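Local structure of 3-HSA hydroxylase, oxygenase (Rhodococcus sp., 2RFQ) at the interface of chains A and B. The protein catalyses the flavin-dependent ortho-hydroxylation of the steroid intermediate 3-HSA to the catechol 3,4-DHSA during cholesterol breakdown. Residues are numbered along the deposited sequence; one frame, centred on the assembly and turned at random. Chains: chain A/B, 3-HSA hydroxylase, oxygenase.

Contact 1: the interface of chains A and B. Residues chain A 253, 257, 283, 287; chain B 324, 380-381, 384.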
# COMPACT_ATOMS: atom_id res chain seq x y z
N TYR A 253 -1.33 20.24 -1.29
CA TYR A 253 -2.69 20.02 -0.77
C TYR A 253 -3.57 21.27 -0.95
O TYR A 253 -4.69 21.20 -1.50
CB TYR A 253 -2.60 19.63 0.71
CG TYR A 253 -3.97 19.39 1.27
CD1 TYR A 253 -4.60 18.16 1.09
CD2 TYR A 253 -4.66 20.40 1.95
CE1 TYR A 253 -5.90 17.95 1.58
CE2 TYR A 253 -5.97 20.19 2.46
CZ TYR A 253 -6.57 18.96 2.26
OH TYR A 253 -7.84 18.75 2.76
N VAL A 257 -6.84 21.45 -3.30
CA VAL A 257 -8.18 21.72 -2.74
C VAL A 257 -8.78 23.04 -3.25
O VAL A 257 -9.99 23.09 -3.53
CB VAL A 257 -8.18 21.62 -1.20
CG1 VAL A 257 -9.54 22.08 -0.59
CG2 VAL A 257 -7.85 20.20 -0.78
N ILE A 283 -8.37 13.24 -0.72
CA ILE A 283 -8.14 14.47 0.07
C ILE A 283 -8.04 14.18 1.58
O ILE A 283 -7.18 14.74 2.27
CB ILE A 283 -9.20 15.54 -0.28
CG1 ILE A 283 -8.73 16.30 -1.53
CG2 ILE A 283 -9.47 16.52 0.87
CD1 ILE A 283 -9.90 16.94 -2.31
N SER A 287 -4.49 14.75 3.52
CA SER A 287 -4.42 15.74 4.61
C SER A 287 -4.03 15.05 5.92
O SER A 287 -3.23 15.58 6.72
CB SER A 287 -5.74 16.52 4.75
OG SER A 287 -6.81 15.64 5.00
N ARG B 324 -11.79 12.43 10.62
CA ARG B 324 -10.85 11.99 9.59
C ARG B 324 -9.71 11.19 10.23
O ARG B 324 -9.40 10.07 9.82
CB ARG B 324 -10.29 13.21 8.87
CG ARG B 324 -9.17 12.86 7.89
CD ARG B 324 -8.37 14.11 7.53
NE ARG B 324 -7.54 14.54 8.66
CZ ARG B 324 -6.94 15.72 8.73
NH1 ARG B 324 -7.07 16.64 7.77
NH2 ARG B 324 -6.23 16.01 9.80
N TYR B 380 -15.24 14.44 5.40
CA TYR B 380 -14.13 15.39 5.51
C TYR B 380 -13.92 16.13 4.16
O TYR B 380 -13.84 17.37 4.11
CB TYR B 380 -12.84 14.69 5.94
CG TYR B 380 -11.68 15.64 5.91
CD1 TYR B 380 -11.43 16.52 6.97
CD2 TYR B 380 -10.87 15.72 4.78
CE1 TYR B 380 -10.37 17.45 6.91
CE2 TYR B 380 -9.80 16.63 4.70
CZ TYR B 380 -9.56 17.47 5.77
OH TYR B 380 -8.51 18.37 5.69
N GLY B 381 -13.88 15.36 3.08
CA GLY B 381 -13.73 15.96 1.73
C GLY B 381 -14.84 16.92 1.33
O GLY B 381 -14.58 18.00 0.79
N GLU B 384 -14.12 20.10 2.98
CA GLU B 384 -13.04 20.83 2.31
C GLU B 384 -13.50 21.59 1.06
O GLU B 384 -12.91 22.61 0.70
CB GLU B 384 -11.91 19.89 1.94
CG GLU B 384 -11.09 19.39 3.13
CD GLU B 384 -10.39 20.51 3.87
OE1 GLU B 384 -9.25 20.84 3.50
OE2 GLU B 384 -11.02 21.08 4.79
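The phenol groups of A:Tyr253 and B:Tyr380 come at each other from opposite directions and join through their hydroxyls. B:Tyr380 OH donates to A:Tyr253 OH at 3.0 Å, and A:Tyr253 OH in turn donates to the carboxylate oxygen OE1 of B:Glu384 at 2.6 Å. One hydroxyl is thus gripped by two bonds, both from chain B. With CG anti to the backbone N (chi1 -179°), A:Tyr253 sends its ring from helix 233-266 out towards helix 373-384. The glutamate chain bends at chi2 to meet it, side chain against side chain at about a right angle. OE1 lies in the plane of the tyrosine ring at its edge and accepts the bond on its anti side, 32° out of the carboxylate plane.

A second, weaker polar link runs from the guanidinium NH1 of B:Arg324 to A:Ser287 OG, 3.0 Å long but strongly bent, 123° at the hydrogen. That serine hydroxyl donates a hydrogen bond to A:Ile283 O, one turn back in helix 277-309, at 2.9 Å. The arginine is also a second-shell support: its CD sits 3.7 Å above the plane of the B:Tyr380 ring, over the centre of one face.

Apolar contacts fill in around the bonds. The branch methyl CG2 of A:Ile283 reaches ring carbon CE2 of B:Tyr380 at 3.8 Å, and also touches CG of B:Glu384. A:Val257 straddles: its CG2 leans on a face of the A:Tyr253 ring, while CG1 meets CB of B:Glu384 at 4.1 Å.

A phenylalanine in place of A:Tyr253 would probably leave B:Glu384 OE1 and B:Tyr380 OH without their shared partner, setting the carboxylate free to turn.

This two-fold helix-to-helix interface belongs to the homotetramer, and the polar bonds here are likely to set how helix 373-384 seats on its neighbour.

Contact 2: the interface of chains A and B. Residues chain A 277, 280-281, 284; chain B 374, 377-378, 381.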
# COMPACT_ATOMS: atom_id res chain seq x y z
N PRO A 277 -16.92 10.51 -4.56
CA PRO A 277 -16.46 10.20 -3.22
C PRO A 277 -14.99 9.80 -3.22
O PRO A 277 -14.34 9.92 -2.19
CB PRO A 277 -17.35 9.02 -2.80
CG PRO A 277 -17.75 8.36 -4.07
CD PRO A 277 -17.84 9.48 -5.10
N LYS A 280 -12.82 12.80 -2.75
CA LYS A 280 -12.94 13.22 -1.35
C LYS A 280 -12.08 12.35 -0.46
O LYS A 280 -11.38 12.84 0.46
CB LYS A 280 -14.40 13.16 -0.91
CG LYS A 280 -15.25 14.19 -1.63
CD LYS A 280 -16.72 14.04 -1.27
CE LYS A 280 -17.56 15.12 -1.94
NZ LYS A 280 -19.01 14.91 -1.59
N VAL A 281 -12.10 11.03 -0.70
CA VAL A 281 -11.27 10.13 0.12
C VAL A 281 -9.76 10.43 -0.04
O VAL A 281 -8.99 10.44 0.93
CB VAL A 281 -11.57 8.65 -0.20
CG1 VAL A 281 -10.49 7.73 0.38
CG2 VAL A 281 -12.98 8.32 0.30
N ALA A 284 -8.91 13.30 2.08
CA ALA A 284 -8.88 12.93 3.50
C ALA A 284 -7.59 12.20 3.83
O ALA A 284 -6.93 12.50 4.83
CB ALA A 284 -10.09 12.08 3.87
N GLU B 374 -14.42 5.27 5.09
CA GLU B 374 -14.94 6.08 3.98
C GLU B 374 -16.02 7.02 4.47
O GLU B 374 -16.16 8.13 3.96
CB GLU B 374 -15.49 5.18 2.89
CG GLU B 374 -14.37 4.50 2.13
CD GLU B 374 -13.97 3.15 2.70
OE1 GLU B 374 -14.58 2.65 3.69
OE2 GLU B 374 -13.01 2.58 2.13
N TYR B 377 -14.07 9.91 5.79
CA TYR B 377 -13.24 10.52 4.73
C TYR B 377 -14.08 11.30 3.75
O TYR B 377 -13.72 12.44 3.39
CB TYR B 377 -12.42 9.46 4.00
CG TYR B 377 -11.39 8.73 4.83
CD1 TYR B 377 -10.85 9.29 6.00
CD2 TYR B 377 -10.87 7.51 4.39
CE1 TYR B 377 -9.86 8.61 6.76
CE2 TYR B 377 -9.88 6.82 5.12
CZ TYR B 377 -9.41 7.37 6.31
OH TYR B 377 -8.44 6.69 7.02
N VAL B 378 -15.19 10.72 3.32
CA VAL B 378 -16.08 11.41 2.37
C VAL B 378 -16.64 12.69 3.01
O VAL B 378 -16.65 13.75 2.37
CB VAL B 378 -17.20 10.47 1.85
CG1 VAL B 378 -18.20 11.24 1.03
CG2 VAL B 378 -16.56 9.43 0.94
N GLY B 381 -13.88 15.36 3.08
CA GLY B 381 -13.73 15.96 1.73
C GLY B 381 -14.84 16.92 1.33
O GLY B 381 -14.58 18.00 0.79
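Helix 277-309 of chain A and helix 373-384 of chain B pass at nearly a right angle, about 80°, and come so near that A:Lys280 CA lies 4.2 Å from B:Gly381 CA. With no side chain on the glycine, the start of the lysine chain rests straight on its backbone, A:Lys280 CB to B:Gly381 CA being 3.9 Å.

Beyond CG the lysine runs extended across helix 373-384. Its aliphatic part does the touching: CD meets the methyl CG1 of B:Val378 at 3.9 Å and also lies against that residue's carbonyl oxygen, while the terminal amine NZ continues past the valine.

B:Val378 packs against A:Lys280, A:Val281 and A:Pro277. Its CG1, anti to the backbone N (chi1 172°), faces the lysine, which leaves CG2 beside that N. There CG2 meets both A:Val281 CG2 and A:Pro277 CB, each at 3.8 Å, from directions about a right angle apart. The proline opens helix 277-309, so its ring packs against the valine at the very first turn.

On the other flank, A:Val281 puts both branches to work. CG2 bridges B:Val378 and CB of B:Tyr377, and CG1 reaches the tyrosine ring at CD2. A:Val281 CG1 and A:Ala284 CB lie on the same side of the ring plane but outside its rim, near CD2 and CD1, and not over the face. The small alanine lets the base of the tyrosine settle closely on helix 277-309, and the patch is one of close hydrocarbon packing within the tetramer.

A:Ala284 CB touches B:Tyr377 CB at 3.5 Å and the ring carbon CD1 at 3.6 Å.

The C-alpha centres of contact 1 and contact 2 lie about 7 Å apart, and B:Gly381 belongs to both. They are successive stretches of one helix crossing: helix 277-309 of chain A and helix 373-384 of chain B supply residues to each, with helix 233-266 of chain A and helix 316-344 of chain B joining in contact 1. The close packing of contact 2 probably sets how near the two helices come, and contact 1 adds directional bonds beside it. Because the interface is two-fold symmetric, both recur with the chains exchanged, so the C-terminal helix of each subunit is held against its partner in the tetramer.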